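Local structure of rifamycin polyketide synthase (Amycolatopsis mediterranei, 4LN9) at residues G269-A274 / V304-S309; G161-D166 / S293-D298; C96-E101 / V154-P159; E214-I219 / R281-K286; P79-V84 / F265-L270. The protein probably catalyses the dehydration of a polyketide intermediate, acting as the dehydratase domain of the terminal module of the rifamycin polyketide synthase. All coordinates share one frame; numbering follows the deposited sequence.

Contact 1. Residues G269-A274 / V304-S309; sequences GLRLHA and VVTLDS
His-273 and Thr-306 meet at the edge of the imidazole, where NE2 lies 2.8 Å from Thr-306 OG1 in a nearly straight hydrogen bond whose proton could belong to either atom. Thr-306 presents this hydroxyl because OG1 stands between its own backbone N and carbonyl carbon (chi1 55°), while Thr-306 CG2 also comes close to His-273 NE2. The hydroxyl has a second partner: water 1 sits 2.8 Å from Thr-306 OG1, and it also accepts a hydrogen bond from Arg-271 NH1 at 2.8 Å, in the guanidinium plane.

On the face carrying Leu-270 and Leu-272, contacts between side chains are apolar. Leu-270 CD1 reaches Val-305 CG2 at 3.9 Å, and Leu-270 CB packs against Leu-307 CD1 at 4.0 Å.

The backbone sets these positions. Arg-271 and Thr-306 form a hydrogen-bonded pair, with Arg-271 N 2.9 Å from Thr-306 O and Thr-306 N 3.0 Å from Arg-271 O. His-273 N donates to Val-304 O at 2.7 Å, from 40° out of the carbonyl plane. Farther out, Arg-271 NE makes a salt bridge with Glu-156, and Gly-269 forms a G1 beta bulge with Leu-270 opposite Leu-99.

Residues 270-272 and 304-307 run 171° apart, an antiparallel pairing within neighbouring strands 263-272 and 303-313 of the dehydratase's double hotdog fold.

Contact 2. Residues G161-D166 / S293-D298; sequences GTAAFD and SLEAVD
Glu-295 extends across to the 161-166 loop and is met there by two consecutive backbone N-H groups. Ala-164 N donates to Glu-295 OE2 at 2.8 Å, and Phe-165 N donates to Glu-295 OE1 at 3.0 Å. Both donors approach on the syn side of their oxygen, 28° and 21° out of the carboxylate plane respectively, so the group is held at two points instead of swinging about one. Its reach comes from a chain extended beyond CG, with CG itself opposite the backbone nitrogen (chi1 -173°).

This grip is the tight part, and carbon packs closely beside it. Ala-163 CA lies 3.4 Å from Glu-295 OE2, Phe-165 CB lies 3.4 Å from Glu-295 OE1, and Ala-163 CB touches Val-297 CG1 at 3.6 Å. Ala-164, an exposed residue, marks the looser side; its CB is 3.8 Å from Glu-295 OE2. The Phe-165 ring leads away from the strand to meet the rings of Phe-167 and Phe-216.

The backbones themselves stay apart, with Ala-163 CA and Val-297 CA 7.2 Å from each other, so the strand's side chains reach out to the loop. Two N-H donors on one carboxylate would favour its ionised form, and the two bonds join the loop's backbone to a side chain of strand 291-297.

Contact 3. Residues C96-E101 / V154-P159; sequences CPVLDE and VPENRP
Val-98 and Val-154 form an antiparallel hydrogen-bonded pair, closed by Val-98 N to Val-154 O at 3.1 Å and Val-154 N to Val-98 O at 2.9 Å.

Their side chains share one face and overlap at a slant. Val-154 CG2, placed between its backbone N and carbonyl carbon (chi1 -58°), comes within 3.5 Å of Val-98 CB. The other methyl, Val-154 CG1, lies 3.6 Å from Asp-100 OD2, so a single valine spans two residues of the facing strand.

Val-98 CG2 turns to Glu-156 instead, approaching OE2 of that residue at 3.4 Å, with the two side chains crossing at about a right angle. Glu-156 bends at chi2 (88°) to bring its carboxylate up to Val-98 CG2. Just before the strand begins the fit is slacker: Cys-96 SG is 4.2 Å from Pro-155 CG, and Pro-97 CD is 4.0 Å from Glu-156 N.

After the valine pair the strand does not run straight. Leu-99 centres an inverse gamma turn, and Asp-100 with Glu-101 forms a classic beta bulge opposite Val-152. The contact thus holds the last pair of an antiparallel strand pairing, 98-104 with 146-154, within the double hotdog fold, where the chain leaves strand 146-154 as a loop.

Contact 4. Residues E214-I219 / R281-K286; sequences ETFAEI and RVRVAK
Arg-283 starts with CG opposite its backbone N (chi1 172°) and runs extended to NE, while Glu-214 places CG beside its own backbone N (chi1 -58°); together these torsions bring the guanidinium to the carboxylate diagonally across the strand pair. The salt bridge they form is side-on, with two nitrogens on one oxygen. Arg-283 NE is 2.7 Å from Glu-214 OE2, which accepts through its anti lone pair, whereas Arg-283 NH2 is 3.0 Å from Glu-214 OE2 through a more bent bond. The oxygen lies in the guanidinium plane, although the two planar groups are 71° apart.

Phe-216 runs alongside the arginine, pointing the same way, and its CE1 lies 3.5 Å from Arg-283 CG. On the reverse face, Ala-217 CB meets Val-282 CG2 at 3.6 Å and Ile-219 CG1 meets Val-282 CG1 at 3.8 Å, a layer that packs against helix 236-251.

Paired backbone bonds hold the register: Thr-215 N to Val-284 O is 2.8 Å, and Val-282 N to Ala-217 O is 3.0 Å. Water 2 joins Thr-215 OG1 to Val-284 O.

Glu-214 OE1 makes a further salt bridge with Arg-207. Lying between two arginines, this carboxylate probably stays ionised, linking strands 201-207, 214-220 and 279-285.

Contact 5. Residues P79-V84 / F265-L270; sequences PGTGLV and FAWNGL
Trp-267 offers one face of its indole to Val-84, whose CG2 sits over the centre of the six-membered ring, 3.5 Å from its centroid and 11° off the normal. This is a CH-pi contact, and the valine meets the ring at about a right angle. Thr-81 and Gly-80 come in obliquely: Thr-81 CG2 is 3.7 Å from Trp-267 CH2, and Gly-80 C is 4.1 Å from Trp-267 CZ2.

The two methyls of Val-84 divide the work. While CG2 faces the indole, CG1, set opposite the backbone N (chi1 169°), points end-on at Leu-270, and its 3.4 Å distance to Leu-270 CD2 is tighter than usual for carbons.

No hydrogen bond links the two segments. Trp-267 NE1 is buried here without a polar partner in the model, whereas Thr-81 OG1 turns to the carbonyl of Pro-236. Leu-243 of helix 236-251 and Leu-307 and Leu-310 of strand 303-313 also touch the tryptophan.

The axes of residues 80-84 and 265-268 approach to 10.8 Å, a spacing filled by these side chains, and run at 39° to each other. Such packing of helix 80-93 on the inner surface of strand 263-272 is characteristic of a hotdog fold, in which antiparallel strands wrap around a long helix.

Overall arrangement
Contacts 3, 1, 2 and 4 come in that order along strands 146-154, 98-104, 263-272, 303-313, 291-297, 279-285 and 214-220, each antiparallel to the next; contact 2 brings the 161-166 loop onto strand 291-297. Contact 3 lies at one end of this series and contact 4 at the other, with centres about 23 Å apart. Contact 1 is between them, its centre about 10 Å from that of contact 3 and about 9 Å from that of contact 2. Contact 5 adds helix 80-93 and shares Gly-269 and Leu-270 with contact 1. Along the chain, contact 3 is nested within the loop closed by contact 5, and contact 4 within that of contact 2. Sequence-distant strands and helix thereby build one double hotdog domain.

Contact 1. Residues G269-A274 / V304-S309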
# COMPACT_ATOMS: atom_id res chain seq x y z
N GLY A 269 -18.94 18.96 -3.93
CA GLY A 269 -18.54 20.06 -3.07
C GLY A 269 -18.77 19.78 -1.59
O GLY A 269 -19.40 20.57 -0.88
N LEU A 270 -18.19 18.68 -1.11
CA LEU A 270 -18.23 18.39 0.31
C LEU A 270 -16.97 18.83 1.05
O LEU A 270 -15.85 18.49 0.67
CB LEU A 270 -18.52 16.91 0.58
CG LEU A 270 -18.66 16.72 2.09
CD1 LEU A 270 -20.05 16.25 2.51
CD2 LEU A 270 -17.57 15.83 2.68
N ARG A 271 -17.17 19.62 2.11
CA ARG A 271 -16.08 20.10 2.94
C ARG A 271 -16.34 19.77 4.40
O ARG A 271 -17.38 20.11 4.94
CB ARG A 271 -15.94 21.62 2.81
CG ARG A 271 -15.23 22.07 1.55
CD ARG A 271 -15.26 23.58 1.45
NE ARG A 271 -14.80 24.04 0.15
CZ ARG A 271 -15.55 24.05 -0.95
NH1 ARG A 271 -16.82 23.67 -0.90
NH2 ARG A 271 -15.03 24.45 -2.10
N LEU A 272 -15.31 19.26 5.07
CA LEU A 272 -15.36 19.07 6.50
C LEU A 272 -14.54 20.15 7.19
O LEU A 272 -13.38 20.38 6.83
CB LEU A 272 -14.83 17.69 6.88
CG LEU A 272 -14.73 17.45 8.38
CD1 LEU A 272 -16.10 17.11 8.95
CD2 LEU A 272 -13.73 16.34 8.68
N HIS A 273 -15.18 20.91 8.07
CA HIS A 273 -14.58 22.14 8.57
C HIS A 273 -14.04 21.96 9.95
O HIS A 273 -13.05 22.60 10.33
CB HIS A 273 -15.58 23.29 8.55
CG HIS A 273 -16.11 23.60 7.17
ND1 HIS A 273 -15.41 24.30 6.27
CD2 HIS A 273 -17.28 23.19 6.53
CE1 HIS A 273 -16.11 24.38 5.12
NE2 HIS A 273 -17.27 23.73 5.30
N ALA A 274 -14.71 21.13 10.75
CA ALA A 274 -14.28 20.88 12.12
C ALA A 274 -14.47 19.40 12.44
O ALA A 274 -15.52 18.83 12.16
CB ALA A 274 -15.09 21.73 13.09
N VAL A 304 -19.24 22.75 10.77
CA VAL A 304 -18.74 21.38 10.78
C VAL A 304 -18.66 20.75 9.39
O VAL A 304 -17.63 20.21 9.00
CB VAL A 304 -19.55 20.47 11.73
CG1 VAL A 304 -19.03 19.04 11.68
CG2 VAL A 304 -19.49 21.01 13.15
N VAL A 305 -19.75 20.83 8.63
CA VAL A 305 -19.76 20.31 7.26
C VAL A 305 -20.63 21.15 6.32
O VAL A 305 -21.65 21.70 6.74
CB VAL A 305 -20.18 18.82 7.20
CG1 VAL A 305 -21.44 18.59 8.02
CG2 VAL A 305 -20.37 18.37 5.76
N THR A 306 -20.14 21.38 5.11
CA THR A 306 -20.97 21.94 4.06
C THR A 306 -20.99 21.02 2.84
O THR A 306 -19.99 20.38 2.52
CB THR A 306 -20.51 23.34 3.63
OG1 THR A 306 -19.13 23.30 3.25
CG2 THR A 306 -20.70 24.34 4.76
N LEU A 307 -22.14 20.94 2.19
CA LEU A 307 -22.30 20.09 1.02
C LEU A 307 -23.05 20.87 -0.06
O LEU A 307 -24.17 21.32 0.16
CB LEU A 307 -23.09 18.84 1.40
CG LEU A 307 -23.54 17.93 0.26
CD1 LEU A 307 -22.34 17.53 -0.59
CD2 LEU A 307 -24.24 16.70 0.80
N ASP A 308 -22.38 21.11 -1.18
CA ASP A 308 -22.97 21.91 -2.26
C ASP A 308 -24.16 21.17 -2.88
O ASP A 308 -25.23 21.76 -3.08
CB ASP A 308 -21.94 22.23 -3.34
CG ASP A 308 -20.92 23.26 -2.89
OD1 ASP A 308 -21.16 23.93 -1.86
OD2 ASP A 308 -19.88 23.41 -3.58
N SER A 309 -23.98 19.88 -3.14
CA SER A 309 -24.97 19.11 -3.88
C SER A 309 -24.84 17.61 -3.60
O SER A 309 -23.74 17.06 -3.64
CB SER A 309 -24.84 19.39 -5.38
OG SER A 309 -25.79 18.64 -6.12
O HOH W 1 -19.03 22.72 0.52

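Contact 2. Residues G161-D166 / S293-D298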
# COMPACT_ATOMS: atom_id res chain seq x y z
N GLY A 161 -15.33 30.71 6.53
CA GLY A 161 -15.14 31.24 7.88
C GLY A 161 -16.21 30.74 8.82
O GLY A 161 -15.99 29.81 9.60
N THR A 162 -17.41 31.28 8.65
CA THR A 162 -18.52 30.97 9.52
C THR A 162 -19.69 30.49 8.67
O THR A 162 -19.68 30.67 7.45
CB THR A 162 -18.93 32.22 10.33
OG1 THR A 162 -19.08 33.33 9.44
CG2 THR A 162 -17.86 32.56 11.36
N ALA A 163 -20.62 29.78 9.28
CA ALA A 163 -21.82 29.32 8.60
C ALA A 163 -22.54 30.49 7.92
O ALA A 163 -22.53 31.61 8.43
CB ALA A 163 -22.75 28.62 9.58
N ALA A 164 -23.19 30.23 6.79
CA ALA A 164 -23.92 31.29 6.11
C ALA A 164 -25.28 31.51 6.76
O ALA A 164 -25.67 32.65 7.04
CB ALA A 164 -24.08 30.96 4.63
N PHE A 165 -25.96 30.42 7.09
CA PHE A 165 -27.28 30.47 7.70
C PHE A 165 -27.19 30.88 9.17
O PHE A 165 -26.19 30.60 9.84
CB PHE A 165 -27.96 29.10 7.58
CG PHE A 165 -29.36 29.06 8.14
CD1 PHE A 165 -30.43 29.55 7.40
CD2 PHE A 165 -29.59 28.59 9.42
CE1 PHE A 165 -31.71 29.55 7.93
CE2 PHE A 165 -30.87 28.58 9.95
CZ PHE A 165 -31.93 29.06 9.20
N ASP A 166 -28.20 31.59 9.65
CA ASP A 166 -28.24 32.04 11.03
C ASP A 166 -28.69 30.94 11.98
O ASP A 166 -29.87 30.85 12.34
CB ASP A 166 -29.16 33.25 11.17
CG ASP A 166 -29.07 33.92 12.53
OD1 ASP A 166 -28.21 33.50 13.33
OD2 ASP A 166 -29.83 34.87 12.78
N SER A 293 -28.70 20.18 -0.53
CA SER A 293 -27.50 20.82 -0.00
C SER A 293 -27.56 20.80 1.52
O SER A 293 -28.63 20.64 2.09
CB SER A 293 -27.40 22.26 -0.50
OG SER A 293 -28.48 23.04 -0.00
N LEU A 294 -26.40 20.85 2.17
CA LEU A 294 -26.35 20.73 3.62
C LEU A 294 -25.36 21.73 4.20
O LEU A 294 -24.30 21.99 3.62
CB LEU A 294 -25.97 19.30 4.03
CG LEU A 294 -25.59 19.07 5.49
CD1 LEU A 294 -26.81 19.19 6.40
CD2 LEU A 294 -24.93 17.71 5.67
N GLU A 295 -25.77 22.38 5.29
CA GLU A 295 -24.84 23.10 6.16
C GLU A 295 -25.12 22.67 7.59
O GLU A 295 -26.28 22.52 7.98
CB GLU A 295 -25.05 24.62 6.02
CG GLU A 295 -24.02 25.48 6.75
CD GLU A 295 -24.09 26.96 6.36
OE1 GLU A 295 -25.19 27.55 6.44
OE2 GLU A 295 -23.04 27.54 6.02
N ALA A 296 -24.07 22.34 8.33
CA ALA A 296 -24.23 21.88 9.71
C ALA A 296 -23.21 22.54 10.62
O ALA A 296 -22.07 22.78 10.22
CB ALA A 296 -24.12 20.37 9.77
N VAL A 297 -23.67 22.97 11.79
CA VAL A 297 -22.80 23.56 12.81
C VAL A 297 -22.83 22.74 14.09
O VAL A 297 -23.75 21.94 14.30
CB VAL A 297 -23.19 25.02 13.13
CG1 VAL A 297 -23.06 25.91 11.90
CG2 VAL A 297 -24.61 25.09 13.69
N ASP A 298 -21.80 22.88 14.92
CA ASP A 298 -21.84 22.29 16.26
C ASP A 298 -22.56 23.23 17.23
O ASP A 298 -23.04 24.29 16.83
CB ASP A 298 -20.43 21.95 16.76
CG ASP A 298 -19.52 23.16 16.84
OD1 ASP A 298 -20.02 24.27 17.12
OD2 ASP A 298 -18.29 22.98 16.73

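Contact 3. Residues C96-E101 / V154-P159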
# COMPACT_ATOMS: atom_id res chain seq x y z
N CYS A 96 -5.26 17.58 0.36
CA CYS A 96 -6.38 17.81 -0.55
C CYS A 96 -7.69 17.48 0.14
O CYS A 96 -8.34 16.49 -0.20
CB CYS A 96 -6.27 16.90 -1.78
SG CYS A 96 -5.03 17.40 -2.99
N PRO A 97 -8.11 18.32 1.10
CA PRO A 97 -9.22 17.95 1.97
C PRO A 97 -10.61 18.13 1.34
O PRO A 97 -11.60 17.63 1.88
CB PRO A 97 -9.05 18.89 3.17
CG PRO A 97 -8.39 20.10 2.59
CD PRO A 97 -7.47 19.58 1.51
N VAL A 98 -10.69 18.84 0.21
CA VAL A 98 -11.99 19.17 -0.37
C VAL A 98 -12.49 18.10 -1.33
O VAL A 98 -11.79 17.73 -2.28
CB VAL A 98 -11.97 20.53 -1.09
CG1 VAL A 98 -13.30 20.80 -1.77
CG2 VAL A 98 -11.63 21.64 -0.11
N LEU A 99 -13.69 17.58 -1.07
CA LEU A 99 -14.29 16.59 -1.95
C LEU A 99 -15.06 17.25 -3.09
O LEU A 99 -16.23 17.60 -2.95
CB LEU A 99 -15.20 15.63 -1.15
CG LEU A 99 -15.71 14.38 -1.88
CD1 LEU A 99 -14.56 13.63 -2.54
CD2 LEU A 99 -16.47 13.47 -0.92
N ASP A 100 -14.35 17.49 -4.19
CA ASP A 100 -14.90 18.17 -5.36
C ASP A 100 -16.06 17.36 -5.91
O ASP A 100 -17.15 17.89 -6.14
CB ASP A 100 -13.80 18.30 -6.42
CG ASP A 100 -14.08 19.40 -7.44
OD1 ASP A 100 -15.10 20.11 -7.30
OD2 ASP A 100 -13.27 19.56 -8.38
N GLU A 101 -15.85 16.05 -6.02
CA GLU A 101 -16.86 15.15 -6.57
C GLU A 101 -16.63 13.72 -6.09
O GLU A 101 -15.48 13.29 -5.92
CB GLU A 101 -16.85 15.22 -8.10
CG GLU A 101 -17.92 14.38 -8.78
CD GLU A 101 -18.01 14.65 -10.27
OE1 GLU A 101 -17.10 15.32 -10.81
OE2 GLU A 101 -19.01 14.23 -10.89
N VAL A 154 -9.52 18.06 -4.02
CA VAL A 154 -8.79 19.26 -4.41
C VAL A 154 -8.29 19.99 -3.17
O VAL A 154 -8.82 19.81 -2.08
CB VAL A 154 -9.67 20.21 -5.25
CG1 VAL A 154 -10.17 19.50 -6.50
CG2 VAL A 154 -10.83 20.74 -4.43
N PRO A 155 -7.23 20.81 -3.33
CA PRO A 155 -6.74 21.56 -2.19
C PRO A 155 -7.74 22.65 -1.79
O PRO A 155 -8.65 22.96 -2.56
CB PRO A 155 -5.44 22.20 -2.71
CG PRO A 155 -5.12 21.48 -3.98
CD PRO A 155 -6.45 21.06 -4.55
N GLU A 156 -7.69 23.07 -0.53
CA GLU A 156 -8.50 24.20 -0.09
C GLU A 156 -7.80 25.50 -0.43
O GLU A 156 -6.84 25.88 0.23
CB GLU A 156 -8.74 24.12 1.42
CG GLU A 156 -9.65 25.21 1.94
CD GLU A 156 -11.11 24.81 1.90
OE1 GLU A 156 -11.63 24.32 2.92
OE2 GLU A 156 -11.73 24.92 0.81
N ASN A 157 -8.20 26.13 -1.54
CA ASN A 157 -7.60 27.39 -1.95
C ASN A 157 -7.89 28.51 -0.96
O ASN A 157 -7.07 29.40 -0.73
CB ASN A 157 -8.12 27.79 -3.33
CG ASN A 157 -9.64 27.75 -3.41
OD1 ASN A 157 -10.28 26.88 -2.81
ND2 ASN A 157 -10.22 28.68 -4.16
N ARG A 158 -9.09 28.47 -0.40
CA ARG A 158 -9.63 29.57 0.39
C ARG A 158 -10.64 28.97 1.36
O ARG A 158 -11.64 28.40 0.94
CB ARG A 158 -10.32 30.57 -0.53
CG ARG A 158 -10.81 31.83 0.17
CD ARG A 158 -11.54 32.75 -0.80
NE ARG A 158 -10.61 33.41 -1.72
CZ ARG A 158 -10.60 33.21 -3.04
NH1 ARG A 158 -11.42 32.32 -3.58
NH2 ARG A 158 -9.80 33.94 -3.81
N PRO A 159 -10.33 29.01 2.67
CA PRO A 159 -11.24 28.45 3.67
C PRO A 159 -12.59 29.17 3.70
O PRO A 159 -12.69 30.31 3.26
CB PRO A 159 -10.49 28.70 4.98
CG PRO A 159 -9.72 29.95 4.72
CD PRO A 159 -9.28 29.85 3.28

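Contact 4. Residues E214-I219 / R281-K286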
# COMPACT_ATOMS: atom_id res chain seq x y z
N GLU A 214 -37.11 24.03 3.25
CA GLU A 214 -35.96 23.85 4.15
C GLU A 214 -36.31 22.84 5.24
O GLU A 214 -37.38 22.91 5.84
CB GLU A 214 -35.60 25.18 4.82
CG GLU A 214 -35.27 26.31 3.86
CD GLU A 214 -35.11 27.64 4.57
OE1 GLU A 214 -36.14 28.24 4.94
OE2 GLU A 214 -33.96 28.07 4.77
N THR A 215 -35.37 21.94 5.53
CA THR A 215 -35.49 21.05 6.69
C THR A 215 -34.43 21.39 7.72
O THR A 215 -33.24 21.43 7.41
CB THR A 215 -35.34 19.58 6.27
OG1 THR A 215 -36.34 19.24 5.31
CG2 THR A 215 -35.48 18.66 7.48
N PHE A 216 -34.86 21.65 8.96
CA PHE A 216 -33.95 21.90 10.06
C PHE A 216 -33.99 20.73 11.04
O PHE A 216 -35.04 20.12 11.24
CB PHE A 216 -34.34 23.20 10.78
CG PHE A 216 -34.32 24.41 9.88
CD1 PHE A 216 -33.12 24.95 9.46
CD2 PHE A 216 -35.50 24.93 9.38
CE1 PHE A 216 -33.09 26.04 8.60
CE2 PHE A 216 -35.48 26.03 8.54
CZ PHE A 216 -34.28 26.57 8.13
N ALA A 217 -32.84 20.37 11.61
CA ALA A 217 -32.80 19.25 12.54
C ALA A 217 -31.70 19.39 13.58
O ALA A 217 -30.68 20.03 13.33
CB ALA A 217 -32.67 17.94 11.80
N GLU A 218 -31.95 18.84 14.76
CA GLU A 218 -30.88 18.56 15.70
C GLU A 218 -30.51 17.09 15.64
O GLU A 218 -31.38 16.22 15.61
CB GLU A 218 -31.28 18.96 17.12
CG GLU A 218 -31.51 20.46 17.28
CD GLU A 218 -31.75 20.88 18.72
OE1 GLU A 218 -31.24 20.21 19.65
OE2 GLU A 218 -32.33 21.97 18.92
N ILE A 219 -29.22 16.84 15.49
CA ILE A 219 -28.70 15.49 15.35
C ILE A 219 -27.74 15.23 16.49
O ILE A 219 -26.93 16.10 16.82
CB ILE A 219 -27.92 15.33 14.02
CG1 ILE A 219 -28.68 15.98 12.87
CG2 ILE A 219 -27.64 13.86 13.74
CD1 ILE A 219 -29.98 15.28 12.51
N ARG A 281 -26.48 21.07 14.60
CA ARG A 281 -27.66 21.70 14.03
C ARG A 281 -27.49 21.78 12.52
O ARG A 281 -26.43 22.15 12.04
CB ARG A 281 -27.83 23.11 14.59
CG ARG A 281 -27.99 23.19 16.10
CD ARG A 281 -28.11 24.63 16.55
NE ARG A 281 -27.85 24.79 17.98
CZ ARG A 281 -27.88 25.95 18.63
NH1 ARG A 281 -28.12 27.08 17.98
NH2 ARG A 281 -27.63 25.97 19.93
N VAL A 282 -28.52 21.38 11.79
CA VAL A 282 -28.41 21.23 10.34
C VAL A 282 -29.54 21.95 9.59
O VAL A 282 -30.65 22.07 10.11
CB VAL A 282 -28.38 19.74 9.92
CG1 VAL A 282 -27.41 18.96 10.81
CG2 VAL A 282 -29.77 19.14 10.00
N ARG A 283 -29.18 22.56 8.46
CA ARG A 283 -30.17 23.00 7.48
C ARG A 283 -29.99 22.24 6.17
O ARG A 283 -28.90 22.23 5.59
CB ARG A 283 -30.03 24.51 7.21
CG ARG A 283 -30.90 25.02 6.07
CD ARG A 283 -30.60 26.47 5.73
NE ARG A 283 -31.48 26.99 4.69
CZ ARG A 283 -31.19 26.98 3.39
NH1 ARG A 283 -30.05 26.43 2.97
NH2 ARG A 283 -32.02 27.52 2.51
N VAL A 284 -31.05 21.59 5.71
CA VAL A 284 -31.02 20.89 4.43
C VAL A 284 -32.00 21.51 3.44
O VAL A 284 -33.16 21.76 3.78
CB VAL A 284 -31.34 19.39 4.60
CG1 VAL A 284 -31.34 18.69 3.25
CG2 VAL A 284 -30.32 18.74 5.53
N ALA A 285 -31.51 21.85 2.26
CA ALA A 285 -32.34 22.47 1.23
C ALA A 285 -32.18 21.82 -0.15
O ALA A 285 -31.35 20.94 -0.34
CB ALA A 285 -32.07 23.97 1.15
N LYS A 286 -32.94 22.33 -1.12
CA LYS A 286 -32.93 21.79 -2.48
C LYS A 286 -32.45 22.84 -3.49
O LYS A 286 -33.21 23.72 -3.88
CB LYS A 286 -34.33 21.32 -2.87
CG LYS A 286 -34.72 19.97 -2.29
CD LYS A 286 -36.08 20.03 -1.62
CE LYS A 286 -36.52 18.66 -1.12
NZ LYS A 286 -37.47 18.76 0.02
O HOH W 2 -35.51 20.07 2.63

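Contact 5. Residues P79-V84 / F265-L270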
# COMPACT_ATOMS: atom_id res chain seq x y z
N PRO A 79 -22.57 2.92 4.56
CA PRO A 79 -23.31 4.07 4.05
C PRO A 79 -22.47 4.88 3.06
O PRO A 79 -21.25 4.94 3.19
CB PRO A 79 -23.60 4.90 5.31
CG PRO A 79 -22.56 4.48 6.29
CD PRO A 79 -22.32 3.03 6.01
N GLY A 80 -23.13 5.51 2.10
CA GLY A 80 -22.50 6.55 1.29
C GLY A 80 -21.62 7.49 2.09
O GLY A 80 -20.56 7.91 1.62
N THR A 81 -22.07 7.86 3.28
CA THR A 81 -21.35 8.81 4.12
C THR A 81 -20.05 8.22 4.67
O THR A 81 -19.11 8.95 4.98
CB THR A 81 -22.21 9.31 5.29
OG1 THR A 81 -22.70 8.18 6.04
CG2 THR A 81 -23.40 10.10 4.76
N GLY A 82 -20.01 6.90 4.83
CA GLY A 82 -18.78 6.23 5.24
C GLY A 82 -17.73 6.32 4.15
O GLY A 82 -16.55 6.53 4.43
N LEU A 83 -18.17 6.19 2.91
CA LEU A 83 -17.29 6.34 1.76
C LEU A 83 -16.78 7.77 1.63
O LEU A 83 -15.59 8.00 1.39
CB LEU A 83 -18.02 5.92 0.48
CG LEU A 83 -18.45 4.45 0.48
CD1 LEU A 83 -19.03 4.05 -0.87
CD2 LEU A 83 -17.28 3.55 0.85
N VAL A 84 -17.67 8.73 1.87
CA VAL A 84 -17.29 10.15 1.92
C VAL A 84 -16.21 10.41 2.96
O VAL A 84 -15.22 11.09 2.68
CB VAL A 84 -18.51 11.05 2.21
CG1 VAL A 84 -18.07 12.47 2.53
CG2 VAL A 84 -19.47 11.03 1.03
N PHE A 265 -26.21 9.08 -4.71
CA PHE A 265 -25.58 8.76 -5.99
C PHE A 265 -24.34 9.61 -6.27
O PHE A 265 -23.23 9.09 -6.37
CB PHE A 265 -26.60 8.87 -7.13
CG PHE A 265 -26.01 8.64 -8.50
CD1 PHE A 265 -26.06 9.64 -9.46
CD2 PHE A 265 -25.48 7.41 -8.85
CE1 PHE A 265 -25.53 9.43 -10.72
CE2 PHE A 265 -24.94 7.20 -10.11
CZ PHE A 265 -24.98 8.21 -11.05
N ALA A 266 -24.53 10.93 -6.36
CA ALA A 266 -23.44 11.84 -6.69
C ALA A 266 -23.28 12.95 -5.65
O ALA A 266 -24.20 13.74 -5.43
CB ALA A 266 -23.63 12.43 -8.08
N TRP A 267 -22.07 13.06 -5.11
CA TRP A 267 -21.74 14.10 -4.14
C TRP A 267 -20.95 15.17 -4.83
O TRP A 267 -19.97 14.87 -5.52
CB TRP A 267 -20.88 13.51 -3.02
CG TRP A 267 -21.58 12.46 -2.20
CD1 TRP A 267 -21.86 11.14 -2.56
CD2 TRP A 267 -22.05 12.58 -0.81
NE1 TRP A 267 -22.46 10.47 -1.52
CE2 TRP A 267 -22.62 11.29 -0.45
CE3 TRP A 267 -22.07 13.61 0.12
CZ2 TRP A 267 -23.19 11.06 0.78
CZ3 TRP A 267 -22.62 13.36 1.37
CH2 TRP A 267 -23.17 12.11 1.70
N ASN A 268 -21.25 16.43 -4.53
CA ASN A 268 -20.51 17.54 -5.11
C ASN A 268 -20.22 18.61 -4.07
O ASN A 268 -21.12 19.04 -3.35
CB ASN A 268 -21.30 18.14 -6.27
CG ASN A 268 -21.45 17.18 -7.44
OD1 ASN A 268 -22.51 16.58 -7.63
ND2 ASN A 268 -20.39 17.02 -8.21
N GLY A 269 -18.94 18.96 -3.93
CA GLY A 269 -18.54 20.06 -3.07
C GLY A 269 -18.77 19.78 -1.59
O GLY A 269 -19.40 20.57 -0.88
N LEU A 270 -18.19 18.68 -1.11
CA LEU A 270 -18.23 18.39 0.31
C LEU A 270 -16.97 18.83 1.05
O LEU A 270 -15.85 18.49 0.67
CB LEU A 270 -18.52 16.91 0.58
CG LEU A 270 -18.66 16.72 2.09
CD1 LEU A 270 -20.05 16.25 2.51
CD2 LEU A 270 -17.57 15.83 2.68